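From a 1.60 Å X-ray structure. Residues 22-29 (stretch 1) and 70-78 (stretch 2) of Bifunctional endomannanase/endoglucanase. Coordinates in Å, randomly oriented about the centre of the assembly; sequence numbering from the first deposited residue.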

# COMPACT_ATOMS: atom_id res chain seq x y z
N PRO A 22 11.42 5.73 -14.84
CA PRO A 22 10.46 5.48 -15.92
C PRO A 22 9.74 4.20 -15.50
O PRO A 22 10.24 3.46 -14.64
N PRO A 23 8.55 3.93 -16.05
CA PRO A 23 7.87 2.69 -15.66
C PRO A 23 8.68 1.47 -16.08
O PRO A 23 9.34 1.48 -17.13
N ASP A 24 8.69 0.46 -15.23
CA ASP A 24 9.42 -0.77 -15.50
C ASP A 24 8.54 -1.62 -16.42
O ASP A 24 7.78 -2.48 -15.96
N LYS A 25 8.64 -1.38 -17.72
CA LYS A 25 7.84 -2.09 -18.71
C LYS A 25 8.04 -3.61 -18.69
O LYS A 25 7.07 -4.36 -18.85
N LYS A 26 9.26 -4.06 -18.45
CA LYS A 26 9.53 -5.49 -18.39
C LYS A 26 8.81 -6.13 -17.20
O LYS A 26 8.26 -7.23 -17.32
N ALA A 27 8.78 -5.43 -16.07
CA ALA A 27 8.09 -5.94 -14.88
C ALA A 27 6.58 -5.96 -15.15
O ALA A 27 5.90 -6.92 -14.80
N LEU A 28 6.08 -4.90 -15.78
CA LEU A 28 4.65 -4.82 -16.09
C LEU A 28 4.25 -5.95 -17.04
O LEU A 28 3.16 -6.51 -16.91
N ASP A 29 5.13 -6.29 -17.98
CA ASP A 29 4.87 -7.38 -18.92
C ASP A 29 4.76 -8.69 -18.14
O ASP A 29 3.92 -9.54 -18.45
N ARG A 70 -0.43 5.16 -18.57
CA ARG A 70 -0.48 4.69 -19.95
C ARG A 70 0.05 3.27 -20.08
O ARG A 70 -0.57 2.43 -20.73
N GLU A 71 1.20 3.01 -19.47
CA GLU A 71 1.80 1.68 -19.55
C GLU A 71 0.99 0.62 -18.80
O GLU A 71 0.91 -0.53 -19.24
N CYS A 72 0.38 0.99 -17.68
CA CYS A 72 -0.43 0.04 -16.92
C CYS A 72 -1.70 -0.27 -17.72
O CYS A 72 -2.05 -1.44 -17.92
N SER A 73 -2.38 0.77 -18.19
CA SER A 73 -3.62 0.60 -18.95
C SER A 73 -3.42 -0.22 -20.22
O SER A 73 -4.28 -1.04 -20.57
N ALA A 74 -2.30 -0.02 -20.90
CA ALA A 74 -2.00 -0.75 -22.13
C ALA A 74 -1.93 -2.26 -21.90
O ALA A 74 -2.22 -3.05 -22.80
N ARG A 75 -1.57 -2.65 -20.67
CA ARG A 75 -1.44 -4.05 -20.30
C ARG A 75 -2.58 -4.56 -19.42
O ARG A 75 -2.44 -5.58 -18.74
N ASN A 76 -3.71 -3.85 -19.44
CA ASN A 76 -4.89 -4.22 -18.66
C ASN A 76 -4.59 -4.33 -17.17
O ASN A 76 -5.06 -5.25 -16.49
N ILE A 77 -3.79 -3.39 -16.68
CA ILE A 77 -3.42 -3.34 -15.27
C ILE A 77 -4.00 -2.07 -14.67
O ILE A 77 -3.84 -0.99 -15.24
N HIS A 78 -4.73 -2.21 -13.57
CA HIS A 78 -5.32 -1.08 -12.86
C HIS A 78 -4.22 -0.39 -12.07
O HIS A 78 -3.41 -1.06 -11.42

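Three side chains carry most of this contact: Leu28 from the first stretch, and Arg75 and Glu71 from the second. The helices 25-29 and 70-74 run in roughly the same direction, 25° apart, with axes 10.3 Å apart at closest approach. In all, 358 Å² is buried between the stretches.

Leu28 has the largest share, 89 Å². Its CA-to-CB bond points toward stretch 2, and its rotamer is m, t. Both methyls of Leu28 lie near Cys72 SG; Leu28 CD1 also meets Glu71 CB, and Leu28 CD2 also meets Ile77 CD1. Leu28 CD1 lies 3.9 Å from Glu71 CB. Leu28 CD2 lies 4.3 Å from Cys72 SG and 4.2 Å from Ile77 CD1. Leu28, Cys72 and Ile77 are buried, and Leu28 meets the other two through apolar contacts. Ile77 (m, t) also points toward stretch 1, and its CD1 comes within 3.7 Å of the backbone atom Leu28 O. Cys72 (chi1 m) points sideways. Below the branch, Leu28 CB packs 3.5 Å from Arg75 CD, so the leucine also lines the aliphatic part of the arginine.

Arg75 is covered over 79 Å². It points toward stretch 1 and is extended, with chi1 m and chi2 and chi3 t. This lets the guanidinium reach the first helix. Arg75 NE donates a hydrogen bond to Asp29 OD1 at 2.7 Å, part of a salt bridge, and this carboxylate oxygen sits at the guanidinium edge, near its plane. Asp29 (chi1 m) starts sideways, but its end comes nearer. Water 1 adds a second link: it donates to Asp29 OD2 at 2.7 Å and accepts from Arg75 NH2 at 2.8 Å. Lys25 CA lies over one face of the guanidinium, and Lys25 CB is 3.7 Å from Arg75 NH2.

Within stretch 2, Glu71 holds the other end of this group. Arg75 NH1 donates to Glu71 OE1 at 2.7 Å, in a salt bridge, and to the backbone atom Glu71 O at 2.9 Å. The guanidinium is thus bound by acidic side chains from both stretches.

Glu71 is covered over 61 Å². It points toward stretch 1, with chi1 and chi2 both m. Its CG packs 3.7 Å from Pro23 CG, whose ring is C-gamma endo. Its OE1 is 3.8 Å from Lys25 CD, a contact with the lysine's aliphatic chain. Lys25 (m, t, m, t) points sideways.

Asp24 makes no contact with stretch 2. It caps the first helix, where its OD1 accepts from Ala27 N at 3.0 Å.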

# COMPACT_ATOMS: atom_id res chain seq x y z
CB PRO A 22 11.36 5.21 -17.12
CG PRO A 22 12.63 5.94 -16.80
CD PRO A 22 12.80 5.63 -15.34
CB PRO A 23 6.54 2.79 -16.41
CG PRO A 23 6.89 3.60 -17.62
CD PRO A 23 7.76 4.68 -17.04
CB ASP A 24 9.69 -1.51 -14.19
CG ASP A 24 10.65 -2.67 -14.35
OD1 ASP A 24 10.78 -3.23 -15.46
OD2 ASP A 24 11.27 -3.05 -13.33
CB LYS A 25 8.06 -1.51 -20.10
CG LYS A 25 7.52 -0.09 -20.23
CD LYS A 25 7.60 0.46 -21.65
CE LYS A 25 9.02 0.83 -22.04
NZ LYS A 25 9.05 1.50 -23.38
CB LYS A 26 11.03 -5.77 -18.33
CG LYS A 26 11.77 -5.46 -19.63
CD LYS A 26 13.26 -5.77 -19.52
CE LYS A 26 14.00 -5.47 -20.81
NZ LYS A 26 14.01 -4.02 -21.17
CB ALA A 27 8.40 -5.08 -13.66
CB LEU A 28 4.29 -3.46 -16.68
CG LEU A 28 4.44 -2.26 -15.73
CD1 LEU A 28 4.07 -0.98 -16.45
CD2 LEU A 28 3.56 -2.45 -14.51
CB ASP A 29 5.99 -7.51 -19.96
CG ASP A 29 5.88 -6.49 -21.09
OD1 ASP A 29 4.79 -5.89 -21.28
OD2 ASP A 29 6.88 -6.30 -21.80
CB ARG A 70 0.30 5.63 -20.87
CG ARG A 70 0.41 5.13 -22.30
CD ARG A 70 0.85 6.24 -23.24
NE ARG A 70 -0.18 7.26 -23.42
CZ ARG A 70 -1.32 7.07 -24.08
NH1 ARG A 70 -1.58 5.90 -24.65
NH2 ARG A 70 -2.19 8.06 -24.18
CB GLU A 71 3.26 1.71 -19.09
CG GLU A 71 4.16 2.62 -19.95
CD GLU A 71 4.24 2.22 -21.42
OE1 GLU A 71 3.90 1.07 -21.77
OE2 GLU A 71 4.67 3.07 -22.23
CB CYS A 72 -0.80 0.61 -15.55
SG CYS A 72 0.53 0.55 -14.34
CB SER A 73 -4.22 1.97 -19.30
OG SER A 73 -4.75 2.60 -18.15
CB ALA A 74 -0.70 -0.25 -22.74
CB ARG A 75 -0.10 -4.26 -19.58
CG ARG A 75 1.10 -3.95 -20.45
CD ARG A 75 2.37 -3.81 -19.62
NE ARG A 75 3.54 -3.60 -20.46
CZ ARG A 75 3.85 -2.46 -21.06
NH1 ARG A 75 3.07 -1.39 -20.91
NH2 ARG A 75 4.91 -2.40 -21.85
CB ASN A 76 -5.51 -5.52 -19.19
CG ASN A 76 -6.24 -5.33 -20.51
OD1 ASN A 76 -6.63 -4.22 -20.86
ND2 ASN A 76 -6.44 -6.43 -21.23
CB ILE A 77 -1.88 -3.33 -15.10
CG1 ILE A 77 -1.30 -4.68 -15.53
CG2 ILE A 77 -1.50 -3.02 -13.66
CD1 ILE A 77 0.22 -4.70 -15.58
CB HIS A 78 -6.40 -1.57 -11.89
CG HIS A 78 -6.92 -0.50 -10.98
ND1 HIS A 78 -8.07 0.21 -11.24
CD2 HIS A 78 -6.44 -0.01 -9.81
CE1 HIS A 78 -8.27 1.09 -10.28
NE2 HIS A 78 -7.29 0.98 -9.40
O HOH W 1 6.96 -3.92 -23.05